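Local coordinates for TsrD (Streptomyces laurentii, PDB 5X7L), which is a SnoaL-like member of the NTF2 superfamily, a small alpha-plus-beta protein whose helices pack against a curved antiparallel sheet, at residues Q11-F16 with G115-H120; A19-D24 with D63-L68; V79-F84 with G105-F110; P91-P96 with M124-L129. One frame throughout, in Å; residues are numbered along the deposited sequence.

Overall arrangement
Contact 3 is the buried heart of the fold, where strands 77-88 and 101-113 pair through backbone hydrogen bonds. Contacts 1 and 2 both lay helix 6-22 against the same sheet, and their chemistry follows their depth. Contact 1 is buried and made by leucine, selenomethionine and phenylalanine, while contact 2, near the helix end and at the surface, adds an asparagine bonded to an edge strand and a bridging water. Contact 4, also buried, lies about 24 Å from contact 1, centre to centre, on the other side of the chain's centre, and is aliphatic packing between a turn and a short helix. Contacts 3 and 4 also touch the second subunit.

Contact 1 (Q11-F16 with G115-H120); sequences QLMEHF and GLFAQH
The carbonyl oxygen G115 O has both methyl groups of L12 against it, CD2 at 3.7 Å and CD1 at 3.8 Å, in van der Waals contact. G115 belongs to the turn that leads into strand 116-124, and its positive phi of 74° is one that glycine adopts with ease. From there L12 reaches on to the strand. Its CD1 lies over one face of the F117 ring, 4.1 Å from the ring centroid and 28° off the normal, which makes a CH-pi contact. The CB of L12 continues this cover, touching F117 CZ at 3.7 Å, while CD2 brushes L116 CD2 at 4.2 Å. A branched leucine suits the place: one methyl lies over the ring, the other reaches L116, and both touch the carbonyl of the turn. The selenium of M13, a selenomethionine, approaches F117 CE2 to 3.7 Å in a Met-aromatic contact, neither face-on nor edge-on. A bend at chi2 (-56°) places SE there, and the side chain crosses the phenylalanine at about a right angle. Methionine, whose sulfur SE replaces, is long, unbranched and flexible enough to fit beside a ring that leucine already covers. Apart from the G115 carbonyl, the contact is between apolar side chains. F117 also stacks on F110 and touches I112 of strand 101-113. M13 extends across the sheet to A80 and M82 of strand 77-88 and to L71 of strand 61-74, and F16 meets F110 edge-to-face, so that helix 6-22 spans all four strands.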
loop_
_atom_site.group_PDB
_atom_site.type_symbol
_atom_site.label_atom_id
_atom_site.label_comp_id
_atom_site.label_asym_id
_atom_site.label_seq_id
_atom_site.Cartn_x
_atom_site.Cartn_y
_atom_site.Cartn_z
ATOM N N GLN B 11 14.380 -14.925 3.255
ATOM C CA GLN B 11 15.720 -14.541 3.695
ATOM C C GLN B 11 16.066 -13.116 3.264
ATOM O O GLN B 11 16.665 -12.371 4.038
ATOM C CB GLN B 11 16.775 -15.520 3.173
ATOM C CG GLN B 11 18.189 -15.215 3.656
ATOM C CD GLN B 11 18.331 -15.296 5.168
ATOM O OE1 GLN B 11 18.268 -14.281 5.865
ATOM N NE2 GLN B 11 18.524 -16.506 5.681
ATOM N N LEU B 12 15.695 -12.739 2.040
ATOM C CA LEU B 12 15.874 -11.353 1.592
ATOM C C LEU B 12 15.170 -10.400 2.548
ATOM O O LEU B 12 15.733 -9.381 2.949
ATOM C CB LEU B 12 15.337 -11.132 0.173
ATOM C CG LEU B 12 15.985 -11.880 -0.994
ATOM C CD1 LEU B 12 15.303 -11.481 -2.295
ATOM C CD2 LEU B 12 17.479 -11.616 -1.074
HETATM N N MSE B 13 13.938 -10.736 2.912
HETATM C CA MSE B 13 13.161 -9.879 3.803
HETATM C C MSE B 13 13.782 -9.777 5.178
HETATM O O MSE B 13 13.735 -8.716 5.791
HETATM C CB MSE B 13 11.723 -10.373 3.934
HETATM C CG MSE B 13 10.888 -10.131 2.684
HETATM SE SE MSE B 13 10.853 -8.255 2.117
HETATM C CE MSE B 13 10.425 -7.409 3.829
ATOM N N GLU B 14 14.373 -10.862 5.677
ATOM C CA GLU B 14 15.040 -10.807 6.981
ATOM C C GLU B 14 16.178 -9.788 6.958
ATOM O O GLU B 14 16.347 -9.007 7.895
ATOM C CB GLU B 14 15.561 -12.185 7.397
ATOM C CG GLU B 14 14.461 -13.164 7.774
ATOM N N HIS B 15 16.946 -9.780 5.874
ATOM C CA HIS B 15 18.007 -8.792 5.722
ATOM C C HIS B 15 17.455 -7.378 5.594
ATOM O O HIS B 15 18.004 -6.443 6.174
ATOM C CB HIS B 15 18.885 -9.117 4.516
ATOM C CG HIS B 15 19.855 -10.226 4.766
ATOM N ND1 HIS B 15 20.923 -10.096 5.627
ATOM C CD2 HIS B 15 19.925 -11.482 4.268
ATOM C CE1 HIS B 15 21.612 -11.223 5.647
ATOM N NE2 HIS B 15 21.026 -12.081 4.831
ATOM N N PHE B 16 16.376 -7.221 4.833
ATOM C CA PHE B 16 15.763 -5.907 4.651
ATOM C C PHE B 16 15.336 -5.332 6.003
ATOM O O PHE B 16 15.659 -4.193 6.339
ATOM C CB PHE B 16 14.568 -6.003 3.701
ATOM C CG PHE B 16 13.927 -4.680 3.391
ATOM C CD1 PHE B 16 14.453 -3.854 2.407
ATOM C CD2 PHE B 16 12.796 -4.262 4.075
ATOM C CE1 PHE B 16 13.861 -2.635 2.115
ATOM C CE2 PHE B 16 12.202 -3.047 3.789
ATOM C CZ PHE B 16 12.735 -2.230 2.808
ATOM N N GLY B 115 18.273 -12.295 -8.362
ATOM C CA GLY B 115 18.129 -12.797 -7.001
ATOM C C GLY B 115 18.039 -11.747 -5.905
ATOM O O GLY B 115 18.132 -12.089 -4.725
ATOM N N LEU B 116 17.846 -10.482 -6.284
ATOM C CA LEU B 116 17.806 -9.370 -5.330
ATOM C C LEU B 116 16.664 -8.421 -5.676
ATOM O O LEU B 116 16.207 -8.383 -6.817
ATOM C CB LEU B 116 19.135 -8.611 -5.344
ATOM C CG LEU B 116 20.369 -9.413 -4.921
ATOM C CD1 LEU B 116 21.646 -8.690 -5.320
ATOM C CD2 LEU B 116 20.364 -9.684 -3.422
ATOM N N PHE B 117 16.203 -7.644 -4.700
ATOM C CA PHE B 117 15.211 -6.608 -4.987
ATOM C C PHE B 117 15.881 -5.491 -5.782
ATOM O O PHE B 117 16.902 -4.958 -5.359
ATOM C CB PHE B 117 14.609 -6.025 -3.709
ATOM C CG PHE B 117 13.939 -7.033 -2.812
ATOM C CD1 PHE B 117 13.244 -8.123 -3.330
ATOM C CD2 PHE B 117 13.974 -6.865 -1.434
ATOM C CE1 PHE B 117 12.619 -9.028 -2.486
ATOM C CE2 PHE B 117 13.352 -7.765 -0.588
ATOM C CZ PHE B 117 12.673 -8.849 -1.112
ATOM N N ALA B 118 15.303 -5.135 -6.928
ATOM C CA ALA B 118 15.914 -4.157 -7.833
ATOM C C ALA B 118 15.104 -2.875 -7.980
ATOM O O ALA B 118 15.606 -1.876 -8.495
ATOM C CB ALA B 118 16.136 -4.784 -9.204
ATOM N N GLN B 119 13.856 -2.905 -7.533
ATOM C CA GLN B 119 12.951 -1.790 -7.704
ATOM C C GLN B 119 11.746 -2.023 -6.798
ATOM O O GLN B 119 11.467 -3.165 -6.442
ATOM C CB GLN B 119 12.574 -1.715 -9.186
ATOM C CG GLN B 119 11.273 -1.062 -9.530
ATOM C CD GLN B 119 11.064 -0.926 -11.023
ATOM O OE1 GLN B 119 11.698 -1.604 -11.843
ATOM N NE2 GLN B 119 10.172 -0.032 -11.385
ATOM N N HIS B 120 11.048 -0.960 -6.404
ATOM C CA HIS B 120 9.825 -1.116 -5.620
ATOM C C HIS B 120 8.745 -0.125 -6.015
ATOM O O HIS B 120 9.017 0.911 -6.623
ATOM C CB HIS B 120 10.097 -0.989 -4.114
ATOM C CG HIS B 120 10.414 0.405 -3.668
ATOM N ND1 HIS B 120 11.706 0.857 -3.517
ATOM C CD2 HIS B 120 9.610 1.444 -3.341
ATOM C CE1 HIS B 120 11.685 2.115 -3.115
ATOM N NE2 HIS B 120 10.425 2.497 -3.007
#

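Contact 2 (A19-D24 with D63-L68); sequences AYNEGD and DLSLTL
This is a helix-to-edge-strand contact at the surface, where the last turn of helix 6-22 docks on strand 61-74 through an asparagine amide. N21 bonds twice to the backbone of L66. Its OD1 accepts from L66 N at 2.8 Å on an in-plane lone pair, and its ND2 gives a nearly straight bond (167°) to L66 O at 2.9 Å. The pair of bonds fixes the rotation of the amide, which lies in the plane of its bonds to the strand, much as a neighbouring strand would bond there. Asparagine suits the place because it offers a donor and an acceptor side by side. A water extends the polar strip, donating to N21 O at 2.8 Å and to L64 O at 2.7 Å. Beneath it the packing is apolar: L64 CD2 rests on Y20 CB at 4.0 Å, and L66 CD2 meets the tyrosine ring obliquely, 3.7 Å from Y20 CD1. The helix then ends in a Schellman motif with G23 at C-prime, whose positive phi comes easily to glycine. On its other edge the strand pairs with 77-88, S65 with S85 and T67 with T83, while Y20 and L64 also pack on helix 47-60.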
loop_
_atom_site.group_PDB
_atom_site.type_symbol
_atom_site.label_atom_id
_atom_site.label_comp_id
_atom_site.label_asym_id
_atom_site.label_seq_id
_atom_site.Cartn_x
_atom_site.Cartn_y
_atom_site.Cartn_z
ATOM N N ALA B 19 18.315 -4.313 8.285
ATOM C CA ALA B 19 18.975 -3.061 7.903
ATOM C C ALA B 19 18.383 -1.884 8.676
ATOM O O ALA B 19 19.110 -1.050 9.217
ATOM C CB ALA B 19 18.853 -2.821 6.406
ATOM N N TYR B 20 17.056 -1.829 8.723
ATOM C CA TYR B 20 16.356 -0.760 9.427
ATOM C C TYR B 20 16.438 -0.919 10.939
ATOM O O TYR B 20 16.778 0.026 11.648
ATOM C CB TYR B 20 14.891 -0.698 8.990
ATOM C CG TYR B 20 14.716 -0.165 7.590
ATOM C CD1 TYR B 20 14.830 -1.007 6.490
ATOM C CD2 TYR B 20 14.445 1.185 7.360
ATOM C CE1 TYR B 20 14.681 -0.527 5.200
ATOM C CE2 TYR B 20 14.291 1.673 6.067
ATOM C CZ TYR B 20 14.410 0.809 4.992
ATOM O OH TYR B 20 14.257 1.272 3.704
ATOM N N ASN B 21 16.129 -2.111 11.438
ATOM C CA ASN B 21 16.070 -2.328 12.882
ATOM C C ASN B 21 17.431 -2.164 13.562
ATOM O O ASN B 21 17.508 -1.715 14.706
ATOM C CB ASN B 21 15.464 -3.700 13.188
ATOM C CG ASN B 21 13.970 -3.741 12.925
ATOM O OD1 ASN B 21 13.249 -2.808 13.270
ATOM N ND2 ASN B 21 13.501 -4.816 12.310
ATOM N N GLU B 22 18.499 -2.504 12.849
ATOM C CA GLU B 22 19.855 -2.369 13.381
ATOM C C GLU B 22 20.551 -1.093 12.912
ATOM O O GLU B 22 21.653 -0.792 13.364
ATOM C CB GLU B 22 20.697 -3.586 12.992
ATOM C CG GLU B 22 20.129 -4.894 13.512
ATOM C CD GLU B 22 20.859 -6.117 12.990
ATOM O OE1 GLU B 22 22.002 -5.980 12.502
ATOM O OE2 GLU B 22 20.283 -7.222 13.071
ATOM N N GLY B 23 19.911 -0.342 12.017
ATOM C CA GLY B 23 20.535 0.836 11.421
ATOM C C GLY B 23 21.874 0.500 10.784
ATOM O O GLY B 23 22.833 1.263 10.897
ATOM N N ASP B 24 21.932 -0.653 10.124
ATOM C CA ASP B 24 23.163 -1.167 9.534
ATOM C C ASP B 24 22.932 -1.378 8.041
ATOM O O ASP B 24 22.355 -2.391 7.640
ATOM C CB ASP B 24 23.570 -2.479 10.216
ATOM C CG ASP B 24 24.892 -3.035 9.701
ATOM O OD1 ASP B 24 25.440 -2.507 8.711
ATOM O OD2 ASP B 24 25.387 -4.017 10.290
ATOM N N ASP B 63 14.231 4.362 18.722
ATOM C CA ASP B 63 13.458 3.142 18.958
ATOM C C ASP B 63 12.743 2.681 17.688
ATOM O O ASP B 63 11.590 2.260 17.727
ATOM C CB ASP B 63 12.445 3.351 20.094
ATOM C CG ASP B 63 11.769 2.060 20.520
ATOM O OD1 ASP B 63 12.448 1.012 20.556
ATOM O OD2 ASP B 63 10.555 2.086 20.803
ATOM N N LEU B 64 13.438 2.767 16.560
ATOM C CA LEU B 64 12.862 2.372 15.285
ATOM C C LEU B 64 12.508 0.891 15.309
ATOM O O LEU B 64 13.309 0.057 15.742
ATOM C CB LEU B 64 13.834 2.667 14.142
ATOM C CG LEU B 64 13.301 2.483 12.716
ATOM C CD1 LEU B 64 14.027 3.418 11.766
ATOM C CD2 LEU B 64 13.429 1.040 12.238
ATOM N N SER B 65 11.304 0.571 14.849
ATOM C CA SER B 65 10.902 -0.815 14.666
ATOM C C SER B 65 10.207 -0.991 13.326
ATOM O O SER B 65 9.278 -0.253 12.993
ATOM C CB SER B 65 9.979 -1.273 15.796
ATOM O OG SER B 65 9.559 -2.613 15.595
ATOM N N LEU B 66 10.669 -1.977 12.566
ATOM C CA LEU B 66 10.050 -2.349 11.304
ATOM C C LEU B 66 9.753 -3.833 11.369
ATOM O O LEU B 66 10.669 -4.647 11.515
ATOM C CB LEU B 66 10.973 -2.034 10.124
ATOM C CG LEU B 66 10.388 -2.263 8.725
ATOM C CD1 LEU B 66 9.229 -1.312 8.461
ATOM C CD2 LEU B 66 11.468 -2.110 7.664
ATOM N N THR B 67 8.475 -4.182 11.293
ATOM C CA THR B 67 8.067 -5.573 11.422
ATOM C C THR B 67 7.227 -6.010 10.231
ATOM O O THR B 67 6.551 -5.201 9.590
ATOM C CB THR B 67 7.298 -5.816 12.731
ATOM O OG1 THR B 67 6.183 -4.923 12.803
ATOM C CG2 THR B 67 8.210 -5.590 13.935
ATOM N N LEU B 68 7.307 -7.303 9.938
ATOM C CA LEU B 68 6.645 -7.893 8.789
ATOM C C LEU B 68 5.302 -8.496 9.190
ATOM O O LEU B 68 5.247 -9.446 9.971
ATOM C CB LEU B 68 7.546 -8.960 8.171
ATOM C CG LEU B 68 7.070 -9.596 6.867
ATOM C CD1 LEU B 68 6.931 -8.569 5.759
ATOM C CD2 LEU B 68 8.046 -10.687 6.465
HETATM O O HOH W 1 15.995 0.195 16.152
HETATM O O HOH W 2 13.950 -2.866 16.228
#

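Contact 3 (V79-F84 with G105-F110); sequences VARMTF and GLIDIF. With IPA (isopropyl alcohol), chain G.
A80 and D108 hold their backbones together with two hydrogen bonds, A80 N to D108 O at 2.8 Å and D108 N to A80 O at 2.9 Å. The antiparallel register repeats them at M82 and L106, where M82 N reaches L106 O at 2.9 Å in a nearly straight bond (174°). Side chains of these hydrogen-bonded pairs share one face of the sheet. There the selenomethionine M82 carries its terminal CE across to the neighbouring strand, crossing D108 at about a right angle and touching D108 OD2 at 3.3 Å and L106 CD1 at 3.7 Å; the bend at chi3 (-78°) sends CE that way. L106 holds its CG in the crowded position between backbone N and carbonyl carbon (chi1 62°), and its other methyl, CD2, rests on F84 CB at 3.7 Å. The same D108 OD2 accepts a hydrogen bond from O2 of an isopropyl alcohol molecule at 2.6 Å, whose C1 lies obliquely by the F110 ring. This alcohol, probably from the crystallisation liquor, may mark a pocket here. The non-hydrogen-bonded pairs, V79 with I109 and R81 with I107, face the other way, and V79 CG1 meets I107 CG2 diagonally at 3.7 Å. The beta-branched V79, I107 and I109 suit extended strands and give an apolar patch beside R81. There V79 and I107 pack on their counterparts in the second subunit, and R81 makes a cation-pi contact with W121 of that subunit. The two strands are the inner pair of the four-stranded sheet, between 61-74 and 116-124, and M13, F16 and L17 of helix 6-22 cover M82.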
loop_
_atom_site.group_PDB
_atom_site.type_symbol
_atom_site.label_atom_id
_atom_site.label_comp_id
_atom_site.label_asym_id
_atom_site.label_seq_id
_atom_site.Cartn_x
_atom_site.Cartn_y
_atom_site.Cartn_z
ATOM N N VAL B 79 5.708 -9.094 -2.085
ATOM C CA VAL B 79 4.910 -8.054 -1.451
ATOM C C VAL B 79 5.038 -8.172 0.057
ATOM O O VAL B 79 4.709 -9.210 0.627
ATOM C CB VAL B 79 3.425 -8.158 -1.835
ATOM C CG1 VAL B 79 2.640 -7.020 -1.197
ATOM C CG2 VAL B 79 3.272 -8.155 -3.350
ATOM N N ALA B 80 5.525 -7.109 0.692
ATOM C CA ALA B 80 5.698 -7.078 2.139
ATOM C C ALA B 80 4.782 -6.026 2.751
ATOM O O ALA B 80 4.911 -4.837 2.454
ATOM C CB ALA B 80 7.151 -6.785 2.490
ATOM N N ARG B 81 3.844 -6.472 3.584
ATOM C CA ARG B 81 3.051 -5.558 4.394
ATOM C C ARG B 81 3.747 -5.429 5.739
ATOM O O ARG B 81 4.032 -6.437 6.391
ATOM C CB ARG B 81 1.620 -6.067 4.577
ATOM C CG ARG B 81 0.764 -5.129 5.415
ATOM C CD ARG B 81 -0.717 -5.428 5.320
ATOM N NE ARG B 81 -1.084 -6.726 5.881
ATOM C CZ ARG B 81 -1.330 -6.957 7.170
ATOM N NH1 ARG B 81 -1.225 -5.980 8.066
ATOM N NH2 ARG B 81 -1.679 -8.176 7.568
HETATM N N MSE B 82 4.026 -4.194 6.152
HETATM C CA MSE B 82 4.859 -3.940 7.323
HETATM C C MSE B 82 4.270 -2.866 8.209
HETATM O O MSE B 82 3.390 -2.102 7.793
HETATM C CB MSE B 82 6.269 -3.536 6.879
HETATM C CG MSE B 82 7.000 -4.680 6.183
HETATM SE SE MSE B 82 8.701 -4.145 5.394
HETATM C CE MSE B 82 7.985 -3.272 3.808
ATOM N N THR B 83 4.763 -2.827 9.444
ATOM C CA THR B 83 4.438 -1.786 10.409
ATOM C C THR B 83 5.735 -1.084 10.801
ATOM O O THR B 83 6.726 -1.737 11.132
ATOM C CB THR B 83 3.743 -2.368 11.653
ATOM O OG1 THR B 83 2.497 -2.954 11.265
ATOM C CG2 THR B 83 3.472 -1.280 12.682
ATOM N N PHE B 84 5.708 0.245 10.767
ATOM C CA PHE B 84 6.877 1.090 10.986
ATOM C C PHE B 84 6.577 2.017 12.156
ATOM O O PHE B 84 5.606 2.778 12.112
ATOM C CB PHE B 84 7.155 1.878 9.704
ATOM C CG PHE B 84 8.303 2.843 9.789
ATOM C CD1 PHE B 84 9.558 2.431 10.207
ATOM C CD2 PHE B 84 8.137 4.160 9.378
ATOM C CE1 PHE B 84 10.615 3.326 10.249
ATOM C CE2 PHE B 84 9.189 5.057 9.417
ATOM C CZ PHE B 84 10.428 4.641 9.854
ATOM N N GLY B 105 1.321 1.852 8.903
ATOM C CA GLY B 105 1.436 0.727 7.999
ATOM C C GLY B 105 1.982 1.138 6.647
ATOM O O GLY B 105 1.861 2.293 6.219
ATOM N N LEU B 106 2.594 0.174 5.971
ATOM C CA LEU B 106 3.047 0.363 4.603
ATOM C C LEU B 106 2.979 -0.974 3.886
ATOM O O LEU B 106 2.962 -2.035 4.522
ATOM C CB LEU B 106 4.471 0.934 4.570
ATOM C CG LEU B 106 5.568 0.063 5.198
ATOM C CD1 LEU B 106 6.897 0.208 4.463
ATOM C CD2 LEU B 106 5.741 0.320 6.689
ATOM N N ILE B 107 2.911 -0.910 2.563
ATOM C CA ILE B 107 3.029 -2.094 1.727
ATOM C C ILE B 107 4.037 -1.787 0.628
ATOM O O ILE B 107 3.884 -0.803 -0.097
ATOM C CB ILE B 107 1.683 -2.518 1.108
ATOM C CG1 ILE B 107 0.648 -2.789 2.205
ATOM C CG2 ILE B 107 1.881 -3.745 0.225
ATOM C CD1 ILE B 107 -0.762 -3.006 1.690
ATOM N N ASP B 108 5.069 -2.625 0.527
ATOM C CA ASP B 108 6.070 -2.537 -0.536
ATOM C C ASP B 108 5.922 -3.718 -1.479
ATOM O O ASP B 108 5.819 -4.861 -1.031
ATOM C CB ASP B 108 7.495 -2.580 0.028
ATOM C CG ASP B 108 7.885 -1.326 0.784
ATOM O OD1 ASP B 108 7.098 -0.360 0.846
ATOM O OD2 ASP B 108 9.007 -1.315 1.325
ATOM N N ILE B 109 5.933 -3.435 -2.778
ATOM C CA ILE B 109 6.029 -4.470 -3.797
ATOM C C ILE B 109 7.416 -4.373 -4.410
ATOM O O ILE B 109 7.776 -3.335 -4.956
ATOM C CB ILE B 109 4.960 -4.306 -4.891
ATOM C CG1 ILE B 109 3.561 -4.340 -4.269
ATOM C CG2 ILE B 109 5.120 -5.390 -5.952
ATOM C CD1 ILE B 109 2.442 -4.052 -5.242
ATOM N N PHE B 110 8.190 -5.451 -4.308
ATOM C CA PHE B 110 9.540 -5.499 -4.858
ATOM C C PHE B 110 9.593 -6.336 -6.126
ATOM O O PHE B 110 8.975 -7.399 -6.208
ATOM C CB PHE B 110 10.516 -6.115 -3.859
ATOM C CG PHE B 110 10.701 -5.322 -2.601
ATOM C CD1 PHE B 110 11.492 -4.182 -2.591
ATOM C CD2 PHE B 110 10.114 -5.738 -1.414
ATOM C CE1 PHE B 110 11.681 -3.460 -1.423
ATOM C CE2 PHE B 110 10.298 -5.016 -0.244
ATOM C CZ PHE B 110 11.085 -3.879 -0.249
HETATM C C1 IPA G . 11.511 0.245 -0.036
HETATM C C2 IPA G . 11.224 1.280 1.044
HETATM C C3 IPA G . 10.511 2.490 0.453
HETATM O O2 IPA G . 10.398 0.703 2.050
#

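Contact 4 (P91-P96 with M124-L129); sequences PILGIP and MDLLGL
L93 sits at the tip of a tight turn and pushes its CD1 methyl into the groove between L126 and L129, 3.7 Å from L126 CD2 and 4.2 Å from L129 CD2. L126 and L129 stand three residues apart, so their side chains leave the same side of the helix and form the two banks of that groove. In return, L129 is a bump received by the turn. Its CG is anti to the backbone N (chi1 -173°), and its branch fits among three side chains of 91-96: besides L93, I92 CG2 touches L129 CD2 at 4.0 Å and I95 CD1 comes to L129 CG at 4.3 Å. I92 and L129 cross at about a right angle, as do L93 and L126. The aliphatic residues suit such a mutual fit, since their branches offer methyls in several directions. The turn that presents them is type I', closed by both backbone bonds between I92 and I95. G94, having no side chain, suits backbone angles that crowd a CB against the carbonyl O of L93. On the helix side, D125 is the N-cap. Its OD1 accepts from G128 N at 2.9 Å, met from above the carboxylate plane, and G128, a glycine, leaves room for D125 OD2. L129 continues inward onto F102 and V104 of strand 101-113, and L126 packs on L127 of the second subunit. The whole is a type I' turn, with the two-residue loop known from tight beta-hairpins, packed against the first turn of an aspartate-capped helix.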
loop_
_atom_site.group_PDB
_atom_site.type_symbol
_atom_site.label_atom_id
_atom_site.label_comp_id
_atom_site.label_asym_id
_atom_site.label_seq_id
_atom_site.Cartn_x
_atom_site.Cartn_y
_atom_site.Cartn_z
ATOM N N PRO B 91 13.613 15.744 11.404
ATOM C CA PRO B 91 12.596 15.964 10.374
ATOM C C PRO B 91 12.294 14.693 9.590
ATOM O O PRO B 91 13.214 13.958 9.228
ATOM C CB PRO B 91 13.234 17.019 9.461
ATOM C CG PRO B 91 14.282 17.670 10.298
ATOM C CD PRO B 91 14.799 16.591 11.198
ATOM N N ILE B 92 11.013 14.437 9.349
ATOM C CA ILE B 92 10.582 13.285 8.567
ATOM C C ILE B 92 9.641 13.754 7.467
ATOM O O ILE B 92 8.544 14.229 7.756
ATOM C CB ILE B 92 9.859 12.234 9.435
ATOM C CG1 ILE B 92 10.821 11.623 10.458
ATOM C CG2 ILE B 92 9.250 11.145 8.553
ATOM C CD1 ILE B 92 10.151 10.716 11.470
ATOM N N LEU B 93 10.078 13.623 6.216
ATOM C CA LEU B 93 9.241 13.919 5.051
ATOM C C LEU B 93 8.534 15.273 5.155
ATOM O O LEU B 93 7.337 15.385 4.888
ATOM C CB LEU B 93 8.214 12.801 4.847
ATOM C CG LEU B 93 8.795 11.388 4.727
ATOM C CD1 LEU B 93 7.684 10.351 4.740
ATOM C CD2 LEU B 93 9.652 11.243 3.475
ATOM N N GLY B 94 9.284 16.295 5.561
ATOM C CA GLY B 94 8.750 17.647 5.667
ATOM C C GLY B 94 8.111 17.988 7.003
ATOM O O GLY B 94 7.721 19.133 7.226
ATOM N N ILE B 95 8.002 17.000 7.889
ATOM C CA ILE B 95 7.424 17.199 9.218
ATOM C C ILE B 95 8.531 17.533 10.214
ATOM O O ILE B 95 9.423 16.717 10.431
ATOM C CB ILE B 95 6.682 15.938 9.717
ATOM C CG1 ILE B 95 5.636 15.473 8.697
ATOM C CG2 ILE B 95 6.040 16.201 11.077
ATOM C CD1 ILE B 95 5.118 14.070 8.954
ATOM N N PRO B 96 8.480 18.727 10.828
ATOM C CA PRO B 96 9.491 19.070 11.834
ATOM C C PRO B 96 9.487 18.096 13.017
ATOM O O PRO B 96 8.455 17.498 13.324
ATOM C CB PRO B 96 9.080 20.478 12.284
ATOM C CG PRO B 96 8.279 21.022 11.150
ATOM C CD PRO B 96 7.550 19.842 10.581
HETATM N N MSE B 124 2.382 4.027 1.848
HETATM C CA MSE B 124 2.511 4.145 3.301
HETATM C C MSE B 124 1.419 5.076 3.779
HETATM O O MSE B 124 1.004 5.973 3.042
HETATM C CB MSE B 124 3.903 4.681 3.680
HETATM C CG MSE B 124 4.038 5.064 5.158
HETATM SE SE MSE B 124 5.808 5.767 5.637
HETATM C CE MSE B 124 6.566 4.001 5.869
ATOM N N ASP B 125 0.953 4.876 5.009
ATOM C CA ASP B 125 -0.062 5.749 5.600
ATOM C C ASP B 125 0.548 7.094 6.023
ATOM O O ASP B 125 0.703 7.377 7.215
ATOM C CB ASP B 125 -0.717 5.042 6.791
ATOM C CG ASP B 125 -1.848 5.841 7.417
ATOM O OD1 ASP B 125 -2.338 6.805 6.787
ATOM O OD2 ASP B 125 -2.244 5.495 8.550
ATOM N N LEU B 126 0.890 7.920 5.036
ATOM C CA LEU B 126 1.510 9.212 5.317
ATOM C C LEU B 126 0.537 10.189 5.964
ATOM O O LEU B 126 0.947 11.027 6.764
ATOM C CB LEU B 126 2.100 9.829 4.047
ATOM C CG LEU B 126 3.278 9.072 3.430
ATOM C CD1 LEU B 126 3.840 9.855 2.255
ATOM C CD2 LEU B 126 4.368 8.798 4.452
ATOM N N LEU B 127 -0.748 10.090 5.633
ATOM C CA LEU B 127 -1.745 10.929 6.292
ATOM C C LEU B 127 -1.759 10.632 7.791
ATOM O O LEU B 127 -1.769 11.548 8.615
ATOM C CB LEU B 127 -3.138 10.715 5.691
ATOM C CG LEU B 127 -4.250 11.594 6.280
ATOM C CD1 LEU B 127 -3.970 13.079 6.070
ATOM C CD2 LEU B 127 -5.596 11.217 5.682
ATOM N N GLY B 128 -1.743 9.347 8.136
ATOM C CA GLY B 128 -1.671 8.922 9.528
ATOM C C GLY B 128 -0.393 9.388 10.200
ATOM O O GLY B 128 -0.414 9.808 11.354
ATOM N N LEU B 129 0.723 9.315 9.480
ATOM C CA LEU B 129 2.001 9.786 10.006
ATOM C C LEU B 129 1.936 11.276 10.349
ATOM O O LEU B 129 2.359 11.693 11.431
ATOM C CB LEU B 129 3.126 9.517 9.004
ATOM C CG LEU B 129 4.545 9.801 9.496
ATOM C CD1 LEU B 129 4.931 8.861 10.631
ATOM C CD2 LEU B 129 5.532 9.701 8.342
#